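Local atomic coordinates of DnaJ homolog dnj-2 (Caenorhabditis elegans, PDB entry 2QSA), a protein that probably acts as a membrane-bound Hsp40 co-chaperone, whose N-terminal J domain, the part described here, would stimulate the ATPase of an Hsp70 partner. Residues E9-L14 with T79-Y84; D19-N24 with T67-L72; A39-H44 with E60-I65. All blocks are in the same frame, centred on the assembly; numbering follows the deposited sequence. Where two conformers were deposited one is given.

Contact 1 (E9-L14 with T79-Y84)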
loop_
_atom_site.group_PDB
_atom_site.type_symbol
_atom_site.label_atom_id
_atom_site.label_comp_id
_atom_site.label_asym_id
_atom_site.label_seq_id
_atom_site.Cartn_x
_atom_site.Cartn_y
_atom_site.Cartn_z
ATOM N N GLU A 9 8.168 8.254 2.850
ATOM C CA GLU A 9 7.765 8.739 1.534
ATOM C C GLU A 9 7.569 7.623 0.499
ATOM O O GLU A 9 7.060 7.880 -0.586
ATOM C CB GLU A 9 8.717 9.811 1.005
ATOM C CG GLU A 9 10.154 9.357 0.884
ATOM C CD GLU A 9 10.976 9.650 2.124
ATOM O OE1 GLU A 9 10.479 9.457 3.255
ATOM O OE2 GLU A 9 12.135 10.072 1.964
ATOM N N LEU A 10 7.966 6.390 0.813
ATOM C CA LEU A 10 7.829 5.309 -0.196
ATOM C C LEU A 10 6.623 4.408 0.089
ATOM O O LEU A 10 6.331 4.096 1.239
ATOM C CB LEU A 10 9.094 4.433 -0.263
ATOM C CG LEU A 10 10.448 5.125 -0.492
ATOM C CD1 LEU A 10 11.571 4.097 -0.453
ATOM C CD2 LEU A 10 10.455 5.865 -1.791
ATOM N N TYR A 11 5.949 3.981 -0.983
ATOM C CA TYR A 11 4.908 2.948 -0.861
ATOM C C TYR A 11 3.878 3.321 0.220
ATOM O O TYR A 11 3.345 4.446 0.184
ATOM C CB TYR A 11 5.593 1.595 -0.583
ATOM C CG TYR A 11 6.532 1.202 -1.717
ATOM C CD1 TYR A 11 6.010 0.906 -2.989
ATOM C CD2 TYR A 11 7.928 1.132 -1.533
ATOM C CE1 TYR A 11 6.844 0.523 -4.053
ATOM C CE2 TYR A 11 8.772 0.762 -2.602
ATOM C CZ TYR A 11 8.225 0.445 -3.829
ATOM O OH TYR A 11 9.053 0.077 -4.861
ATOM N N CYS A 12 3.579 2.391 1.143
ATOM C CA CYS A 12 2.571 2.668 2.194
ATOM C C CYS A 12 3.191 3.321 3.446
ATOM O O CYS A 12 2.586 3.265 4.535
ATOM C CB CYS A 12 1.819 1.379 2.591
ATOM S SG CYS A 12 0.940 0.697 1.140
ATOM N N GLY A 13 4.355 3.942 3.277
ATOM C CA GLY A 13 4.981 4.716 4.347
ATOM C C GLY A 13 5.442 3.828 5.479
ATOM O O GLY A 13 6.165 2.840 5.225
ATOM N N LEU A 14 5.006 4.136 6.718
ATOM C CA LEU A 14 5.426 3.314 7.862
ATOM C C LEU A 14 4.500 2.109 8.163
ATOM O O LEU A 14 4.676 1.405 9.174
ATOM C CB LEU A 14 5.703 4.206 9.080
ATOM C CG LEU A 14 6.837 5.205 8.775
ATOM C CD1 LEU A 14 7.109 5.995 10.093
ATOM C CD2 LEU A 14 8.116 4.511 8.281
ATOM N N THR A 79 7.315 -6.536 -7.390
ATOM C CA THR A 79 8.677 -7.105 -7.360
ATOM C C THR A 79 9.624 -6.086 -6.680
ATOM O O THR A 79 10.409 -6.438 -5.789
ATOM C CB THR A 79 9.125 -7.433 -8.803
ATOM O OG1 THR A 79 8.309 -8.500 -9.306
ATOM C CG2 THR A 79 10.607 -7.839 -8.816
ATOM N N ASN A 80 9.486 -4.806 -7.050
ATOM C CA ASN A 80 10.270 -3.731 -6.409
ATOM C C ASN A 80 9.976 -3.638 -4.906
ATOM O O ASN A 80 10.889 -3.500 -4.071
ATOM C CB ASN A 80 9.950 -2.379 -7.059
ATOM C CG ASN A 80 10.556 -2.255 -8.477
ATOM O OD1 ASN A 80 11.379 -3.062 -8.861
ATOM N ND2 ASN A 80 10.145 -1.248 -9.228
ATOM N N TYR A 81 8.693 -3.728 -4.572
ATOM C CA TYR A 81 8.269 -3.633 -3.168
ATOM C C TYR A 81 8.847 -4.754 -2.306
ATOM O O TYR A 81 9.445 -4.504 -1.222
ATOM C CB TYR A 81 6.735 -3.677 -3.077
ATOM C CG TYR A 81 6.283 -3.302 -1.657
ATOM C CD1 TYR A 81 6.647 -2.055 -1.091
ATOM C CD2 TYR A 81 5.519 -4.193 -0.870
ATOM C CE1 TYR A 81 6.280 -1.695 0.197
ATOM C CE2 TYR A 81 5.147 -3.859 0.429
ATOM C CZ TYR A 81 5.507 -2.612 0.972
ATOM O OH TYR A 81 5.126 -2.249 2.220
ATOM N N ASP A 82 8.724 -5.979 -2.818
ATOM C CA ASP A 82 9.280 -7.127 -2.117
ATOM C C ASP A 82 10.808 -7.011 -1.921
ATOM O O ASP A 82 11.345 -7.361 -0.858
ATOM C CB ASP A 82 8.906 -8.400 -2.875
ATOM C CG ASP A 82 7.433 -8.749 -2.736
ATOM O OD1 ASP A 82 6.732 -8.208 -1.845
ATOM O OD2 ASP A 82 6.949 -9.581 -3.552
ATOM N N TYR A 83 11.497 -6.507 -2.934
ATOM C CA TYR A 83 12.940 -6.275 -2.835
ATOM C C TYR A 83 13.261 -5.246 -1.722
ATOM O O TYR A 83 14.145 -5.449 -0.885
ATOM C CB TYR A 83 13.485 -5.807 -4.178
ATOM C CG TYR A 83 14.994 -5.823 -4.179
ATOM C CD1 TYR A 83 15.685 -6.918 -4.675
ATOM C CD2 TYR A 83 15.703 -4.765 -3.656
ATOM C CE1 TYR A 83 17.066 -6.934 -4.672
ATOM C CE2 TYR A 83 17.089 -4.748 -3.652
ATOM C CZ TYR A 83 17.764 -5.855 -4.148
ATOM O OH TYR A 83 19.144 -5.861 -4.150
ATOM N N TYR A 84 12.514 -4.154 -1.722
ATOM C CA TYR A 84 12.607 -3.144 -0.647
ATOM C C TYR A 84 12.373 -3.709 0.757
ATOM O O TYR A 84 13.131 -3.415 1.684
ATOM C CB TYR A 84 11.547 -2.099 -0.973
ATOM C CG TYR A 84 11.167 -1.121 0.112
ATOM C CD1 TYR A 84 12.064 -0.102 0.502
ATOM C CD2 TYR A 84 9.853 -1.119 0.666
ATOM C CE1 TYR A 84 11.689 0.867 1.467
ATOM C CE2 TYR A 84 9.475 -0.160 1.636
ATOM C CZ TYR A 84 10.361 0.837 2.009
ATOM O OH TYR A 84 9.958 1.779 2.915
HETATM O O HOH W 1 7.305 2.184 2.971
HETATM O O HOH W 2 8.240 0.361 -7.527
HETATM O O HOH W 3 5.292 0.299 2.714
#

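Contact 2 (D19-N24 with T67-L72)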
loop_
_atom_site.group_PDB
_atom_site.type_symbol
_atom_site.label_atom_id
_atom_site.label_comp_id
_atom_site.label_asym_id
_atom_site.label_seq_id
_atom_site.Cartn_x
_atom_site.Cartn_y
_atom_site.Cartn_z
ATOM N N ASP A 19 0.039 -5.615 4.983
ATOM C CA ASP A 19 -0.751 -5.462 6.226
ATOM C C ASP A 19 -1.910 -4.500 6.033
ATOM O O ASP A 19 -2.976 -4.711 6.588
ATOM C CB ASP A 19 0.118 -4.938 7.362
ATOM C CG ASP A 19 1.213 -5.929 7.776
ATOM O OD1 ASP A 19 1.121 -7.104 7.438
ATOM O OD2 ASP A 19 2.128 -5.498 8.523
ATOM N N VAL A 20 -1.679 -3.439 5.248
ATOM C CA VAL A 20 -2.752 -2.475 4.988
ATOM C C VAL A 20 -4.022 -3.138 4.426
ATOM O O VAL A 20 -5.143 -2.807 4.819
ATOM C CB VAL A 20 -2.280 -1.332 4.012
ATOM C CG1 VAL A 20 -3.472 -0.456 3.575
ATOM C CG2 VAL A 20 -1.207 -0.466 4.694
ATOM N N LEU A 21 -3.815 -4.075 3.504
ATOM C CA LEU A 21 -4.919 -4.815 2.915
ATOM C C LEU A 21 -5.256 -6.131 3.618
ATOM O O LEU A 21 -6.149 -6.854 3.165
ATOM C CB LEU A 21 -4.625 -5.046 1.426
ATOM C CG LEU A 21 -4.508 -3.741 0.601
ATOM C CD1 LEU A 21 -4.188 -4.099 -0.882
ATOM C CD2 LEU A 21 -5.801 -2.921 0.648
ATOM N N GLU A 22 -4.575 -6.419 4.725
ATOM C CA GLU A 22 -4.771 -7.654 5.510
ATOM C C GLU A 22 -4.612 -8.886 4.601
ATOM O O GLU A 22 -5.381 -9.848 4.680
ATOM C CB GLU A 22 -6.128 -7.606 6.264
ATOM C CG GLU A 22 -6.294 -6.324 7.140
ATOM C CD GLU A 22 -7.739 -6.053 7.687
ATOM O OE1 GLU A 22 -8.757 -6.490 7.096
ATOM O OE2 GLU A 22 -7.843 -5.330 8.708
ATOM N N VAL A 23 -3.636 -8.832 3.700
ATOM C CA VAL A 23 -3.276 -9.987 2.880
ATOM C C VAL A 23 -1.905 -10.499 3.309
ATOM O O VAL A 23 -1.135 -9.783 3.954
ATOM C CB VAL A 23 -3.273 -9.700 1.362
ATOM C CG1 VAL A 23 -4.673 -9.387 0.876
ATOM C CG2 VAL A 23 -2.355 -8.593 1.043
ATOM N N ASN A 24 -1.608 -11.735 2.948
ATOM C CA ASN A 24 -0.410 -12.382 3.444
ATOM C C ASN A 24 0.574 -12.496 2.280
ATOM O O ASN A 24 0.235 -13.086 1.258
ATOM C CB ASN A 24 -0.826 -13.765 3.982
ATOM C CG ASN A 24 0.332 -14.580 4.497
ATOM O OD1 ASN A 24 1.481 -14.131 4.507
ATOM N ND2 ASN A 24 0.025 -15.804 4.972
ATOM N N THR A 67 -3.035 3.116 -2.393
ATOM C CA THR A 67 -1.583 2.957 -2.592
ATOM C C THR A 67 -1.161 1.486 -2.410
ATOM O O THR A 67 -0.374 0.969 -3.216
ATOM C CB THR A 67 -0.821 3.832 -1.627
ATOM O OG1 THR A 67 -1.053 5.192 -2.008
ATOM C CG2 THR A 67 0.658 3.581 -1.719
ATOM N N ALA A 68 -1.710 0.821 -1.374
ATOM C CA ALA A 68 -1.337 -0.590 -1.134
ATOM C C ALA A 68 -1.760 -1.423 -2.333
ATOM O O ALA A 68 -1.026 -2.298 -2.767
ATOM C CB ALA A 68 -2.004 -1.119 0.143
ATOM N N TYR A 69 -2.944 -1.157 -2.863
ATOM C CA TYR A 69 -3.419 -2.010 -3.980
ATOM C C TYR A 69 -2.582 -1.745 -5.232
ATOM O O TYR A 69 -2.234 -2.693 -5.929
ATOM C CB TYR A 69 -4.885 -1.725 -4.244
ATOM C CG TYR A 69 -5.522 -2.631 -5.265
ATOM C CD1 TYR A 69 -5.430 -4.029 -5.157
ATOM C CD2 TYR A 69 -6.312 -2.111 -6.295
ATOM C CE1 TYR A 69 -6.063 -4.907 -6.063
ATOM C CE2 TYR A 69 -6.972 -2.997 -7.219
ATOM C CZ TYR A 69 -6.833 -4.395 -7.091
ATOM O OH TYR A 69 -7.467 -5.253 -7.979
ATOM N N GLU A 70 -2.286 -0.469 -5.508
ATOM C CA GLU A 70 -1.473 -0.113 -6.677
ATOM C C GLU A 70 -0.086 -0.737 -6.613
ATOM O O GLU A 70 0.440 -1.182 -7.628
ATOM C CB GLU A 70 -1.404 1.401 -6.828
ATOM C CG GLU A 70 -2.762 2.001 -7.185
ATOM C CD GLU A 70 -2.848 3.522 -6.991
ATOM O OE1 GLU A 70 -1.816 4.132 -6.615
ATOM O OE2 GLU A 70 -3.952 4.112 -7.216
ATOM N N THR A 71 0.491 -0.782 -5.413
ATOM C CA THR A 71 1.825 -1.351 -5.219
ATOM C C THR A 71 1.809 -2.859 -5.429
ATOM O O THR A 71 2.752 -3.400 -6.023
ATOM C CB THR A 71 2.282 -1.051 -3.792
ATOM O OG1 THR A 71 2.337 0.394 -3.645
ATOM C CG2 THR A 71 3.653 -1.704 -3.473
ATOM N N LEU A 72 0.752 -3.524 -4.955
ATOM C CA LEU A 72 0.775 -4.983 -4.944
ATOM C C LEU A 72 0.158 -5.593 -6.203
ATOM O O LEU A 72 0.442 -6.752 -6.524
ATOM C CB LEU A 72 0.113 -5.542 -3.695
ATOM C CG LEU A 72 0.821 -5.137 -2.384
ATOM C CD1 LEU A 72 -0.015 -5.615 -1.180
ATOM C CD2 LEU A 72 2.229 -5.728 -2.386
#

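Contact 3 (A39-H44 with E60-I65)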
loop_
_atom_site.group_PDB
_atom_site.type_symbol
_atom_site.label_atom_id
_atom_site.label_comp_id
_atom_site.label_asym_id
_atom_site.label_seq_id
_atom_site.Cartn_x
_atom_site.Cartn_y
_atom_site.Cartn_z
ATOM N N ALA A 39 -13.167 -4.531 -0.626
ATOM C CA ALA A 39 -13.855 -4.491 0.671
ATOM C C ALA A 39 -13.375 -3.318 1.502
ATOM O O ALA A 39 -14.196 -2.617 2.105
ATOM C CB ALA A 39 -13.659 -5.802 1.430
ATOM N N LEU A 40 -12.051 -3.122 1.561
ATOM C CA LEU A 40 -11.494 -2.037 2.437
ATOM C C LEU A 40 -11.757 -0.664 1.820
ATOM O O LEU A 40 -12.035 0.292 2.557
ATOM C CB LEU A 40 -10.010 -2.235 2.651
ATOM C CG LEU A 40 -9.758 -3.375 3.641
ATOM C CD1 LEU A 40 -8.256 -3.840 3.629
ATOM C CD2 LEU A 40 -10.251 -2.968 5.061
ATOM N N ALA A 41 -11.661 -0.574 0.492
ATOM C CA ALA A 41 -12.027 0.678 -0.235
ATOM C C ALA A 41 -13.479 1.061 0.036
ATOM O O ALA A 41 -13.764 2.230 0.326
ATOM C CB ALA A 41 -11.781 0.540 -1.745
ATOM N N ARG A 42 -14.383 0.075 0.004
ATOM C CA ARG A 42 -15.783 0.333 0.345
ATOM C C ARG A 42 -15.910 0.828 1.767
ATOM O O ARG A 42 -16.612 1.796 2.030
ATOM C CB ARG A 42 -16.642 -0.916 0.178
ATOM C CG ARG A 42 -17.023 -1.195 -1.251
ATOM C CD ARG A 42 -18.161 -2.223 -1.309
ATOM N NE ARG A 42 -17.731 -3.567 -0.892
ATOM C CZ ARG A 42 -17.012 -4.401 -1.648
ATOM N NH1 ARG A 42 -16.606 -4.032 -2.861
ATOM N NH2 ARG A 42 -16.675 -5.601 -1.190
ATOM N N LYS A 43 -15.217 0.162 2.687
ATOM C CA LYS A 43 -15.281 0.531 4.111
ATOM C C LYS A 43 -14.818 1.968 4.379
ATOM O O LYS A 43 -15.376 2.657 5.233
ATOM C CB LYS A 43 -14.455 -0.468 4.939
ATOM C CG LYS A 43 -14.387 -0.131 6.438
ATOM C CD LYS A 43 -13.460 -1.103 7.188
ATOM C CE LYS A 43 -13.498 -0.827 8.730
ATOM N NZ LYS A 43 -12.269 -1.384 9.334
ATOM N N HIS A 44 -13.766 2.396 3.679
ATOM C CA HIS A 44 -13.152 3.699 3.967
ATOM C C HIS A 44 -13.566 4.773 2.979
ATOM O O HIS A 44 -12.993 5.867 2.979
ATOM C CB HIS A 44 -11.640 3.548 4.057
ATOM C CG HIS A 44 -11.221 2.720 5.229
ATOM N ND1 HIS A 44 -11.352 3.159 6.530
ATOM C CD2 HIS A 44 -10.725 1.460 5.303
ATOM C CE1 HIS A 44 -10.955 2.205 7.356
ATOM N NE2 HIS A 44 -10.532 1.182 6.643
ATOM N N GLU A 60 -8.351 10.297 3.682
ATOM C CA GLU A 60 -6.985 10.102 4.173
ATOM C C GLU A 60 -6.672 8.612 4.230
ATOM O O GLU A 60 -5.647 8.161 3.723
ATOM C CB GLU A 60 -6.827 10.680 5.584
ATOM C CG GLU A 60 -6.462 12.141 5.665
ATOM C CD GLU A 60 -6.487 12.672 7.108
ATOM O OE1 GLU A 60 -6.009 11.972 8.050
ATOM O OE2 GLU A 60 -6.983 13.804 7.300
ATOM N N ARG A 61 -7.565 7.833 4.829
ATOM C CA ARG A 61 -7.255 6.398 4.933
ATOM C C ARG A 61 -7.397 5.701 3.559
ATOM O O ARG A 61 -6.599 4.807 3.181
ATOM C CB ARG A 61 -8.173 5.735 5.947
ATOM C CG ARG A 61 -7.854 4.268 6.228
ATOM C CD ARG A 61 -6.383 4.126 6.750
ATOM N NE ARG A 61 -5.995 2.736 6.972
ATOM C CZ ARG A 61 -4.707 2.373 7.052
ATOM N NH1 ARG A 61 -3.768 3.352 6.932
ATOM N NH2 ARG A 61 -4.322 1.105 7.243
ATOM N N PHE A 62 -8.433 6.101 2.840
ATOM C CA PHE A 62 -8.689 5.549 1.504
ATOM C C PHE A 62 -7.435 5.645 0.622
ATOM O O PHE A 62 -7.108 4.685 -0.131
ATOM C CB PHE A 62 -9.863 6.288 0.849
ATOM C CG PHE A 62 -10.355 5.626 -0.429
ATOM C CD1 PHE A 62 -11.463 4.806 -0.402
ATOM C CD2 PHE A 62 -9.677 5.799 -1.637
ATOM C CE1 PHE A 62 -11.955 4.181 -1.603
ATOM C CE2 PHE A 62 -10.129 5.188 -2.839
ATOM C CZ PHE A 62 -11.283 4.378 -2.808
ATOM N N ARG A 63 -6.735 6.788 0.703
ATOM C CA ARG A 63 -5.485 6.964 -0.041
ATOM C C ARG A 63 -4.462 5.872 0.251
ATOM O O ARG A 63 -3.788 5.394 -0.653
ATOM C CB ARG A 63 -4.876 8.356 0.225
ATOM C CG ARG A 63 -5.605 9.466 -0.552
ATOM C CD ARG A 63 -4.794 10.774 -0.532
ATOM N NE ARG A 63 -4.829 11.460 0.772
ATOM C CZ ARG A 63 -5.786 12.317 1.150
ATOM N NH1 ARG A 63 -6.810 12.572 0.350
ATOM N NH2 ARG A 63 -5.741 12.892 2.350
ATOM N N VAL A 64 -4.340 5.491 1.517
ATOM C CA VAL A 64 -3.390 4.405 1.841
ATOM C C VAL A 64 -3.837 3.061 1.242
ATOM O O VAL A 64 -2.998 2.282 0.733
ATOM C CB VAL A 64 -3.170 4.308 3.364
ATOM C CG1 VAL A 64 -2.029 3.313 3.645
ATOM C CG2 VAL A 64 -2.836 5.741 3.916
ATOM N N ILE A 65 -5.134 2.745 1.393
ATOM C CA ILE A 65 -5.709 1.528 0.832
ATOM C C ILE A 65 -5.392 1.459 -0.675
ATOM O O ILE A 65 -4.919 0.433 -1.169
ATOM C CB ILE A 65 -7.225 1.459 1.107
ATOM C CG1 ILE A 65 -7.430 1.262 2.625
ATOM C CG2 ILE A 65 -7.862 0.355 0.291
ATOM C CD1 ILE A 65 -8.696 1.927 3.162
#

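Contact 1 (E9-L14 with T79-Y84)
A type II' turn from L10 to G13 pushes Y11 against helix 75-86 of the J domain, and the contact is chiefly aromatic. Y81 directs its ring edge at one face of Y11 in a T-shaped pair, centroids 4.8 Å apart and planes at 66°, with Y81 CD1 only 3.3 Å from Y11 CG. Y84 meets the same ring obliquely, tip to tip, the planes at 43°. Tyrosine suits all three places because its flat ring fills the interface while its hydroxyl still finds a water or a backbone N-H. Apolar contact extends the cluster: L10 CD1 lies 3.8 Å from Y84 CE1.

No direct hydrogen bond joins the segments, so the polar link runs through water. One water bonds to L10 O, G13 O and Y84 OH; the Y84 hydroxyl also bonds to A7 N. Another bridges Y11 OH and N80 ND2, at 2.8 Å from Y11 OH. A third, bound to Y81 OH, reaches C12 N weakly; Y81 OH also bonds to C17 N.

The disulfide between C12 and C17 ties the turn to helix 17-20. Helix 91-101 adds Y98, edge-to-face with Y11, while T71 of helix 52-73 packs on Y11 and Y81.

Contact 2 (D19-N24 with T67-L72)
In this J domain the short helix 17-20 and the turn that ends it pack against the long helix 52-73, one of the two helices of the domain's antiparallel hairpin. The contact is wholly apolar. At its middle is A68, whose lone methyl allows the close approach: V20 and A68 have the nearest CA atoms of the two segments, 6.6 Å apart. A68 CB is met by V20 CG1 at 3.8 Å and by L21 CG at 3.7 Å, so two branched side chains share one small neighbour.

L21 reaches farther along the helix. Its CG is anti to the carbonyl carbon (chi1 -62°), and the outstretched branch lays CD1 against the backbone at Y69, 3.8 Å from Y69 N. The same methyl looks more loosely toward L72, with L21 CD1 and L72 CD1 4.4 Å apart. V23 CG2 approaches L72 CD1 from the far end of the turn, so L72 is approached loosely by both side chains.

A Schellman motif ends helix 17-20: E22 takes a positive phi of 54°, with two bonds back into the last turn, one of them E22 N to D19 O at 3.0 Å. The reversal lets L21 and V23, on either side of E22, both point to helix 52-73. E22 itself is exposed, as suits a charged residue at the turn. Around this shell, L33 of helix 30-43 packs on both L21 and Y69, A36 lies on V23, and the ring of Y37 stacks on that of Y69. On helix 52-73, the hydroxyl of the buried T71 is satisfied within its own helix. T71 OG1 donates to T67 O at 2.8 Å, standing 37° out of the carbonyl plane, and T67 O also accepts from T71 N.

Contact 3 (A39-H44 with E60-I65)
Here the two arms of the J domain's antiparallel helical hairpin pack together, the end of helix 30-43 beside helix 52-73; the axes of segments 39-43 and 60-65 pass 9.4 Å apart, their directions at 168°. H44 comes just before the HPD signature that J domains use to engage Hsp70, so the contact lies where helix 30-43 gives way to that loop.

F62 can be followed from root to tip. Its CB lies 3.8 Å from H44 O. With CG anti to the backbone N (chi1 -170°), the ring swings across toward the opposing helix. CD1 then passes near both H44 O and A41 O, and CE1 comes closest, 3.3 Å from A41 O. Both oxygens lie at the ring edge near its plane, where they face the weakly positive C-H rim rather than the pi cloud. CE1 also touches A41 CB at 3.6 Å, and at the tip CZ is 4.0 Å from the same methyl. Alanine suits this position because its short side chain leaves the ring beside the helix backbone. Y37, one turn before A41 on helix 30-43, also packs on F62.

I65 follows F62 by nearly a turn and turns a branched aliphatic side chain inward: its CG2 is 3.9 Å from A41 N and packs beside L40 CB, close to L21. R61 gives its methylene chain to H44 and bends at chi2, while its guanidinium forms a salt bridge with E15 through NH1. The imidazole is held between two methylenes: K43 CG covers one face, and on the opposite face R61 CG makes a CH-pi contact, 3.8 Å from the H44 ring centroid and 12° off its normal.

Helix 52-73 ties the set together: contacts 2 and 3 both use it, and contact 1 abuts it through T67 and T71. Contact 2, nearest the chain centre, is the plainest chemically, built from small and branched aliphatic residues. Contact 1 is also buried, but relies on tyrosines and bridging waters, as fits a turn whose backbone groups need partners. Contact 3 lies on the opposite side of the centre from contact 1 and is partly buried; there cationic chains flank a histidine and aromatic C-H groups meet carbonyl oxygens. L21 joins contacts 2 and 3, packing against L40 and I65, while the sulfur of C12 brings contact 1 up to A68.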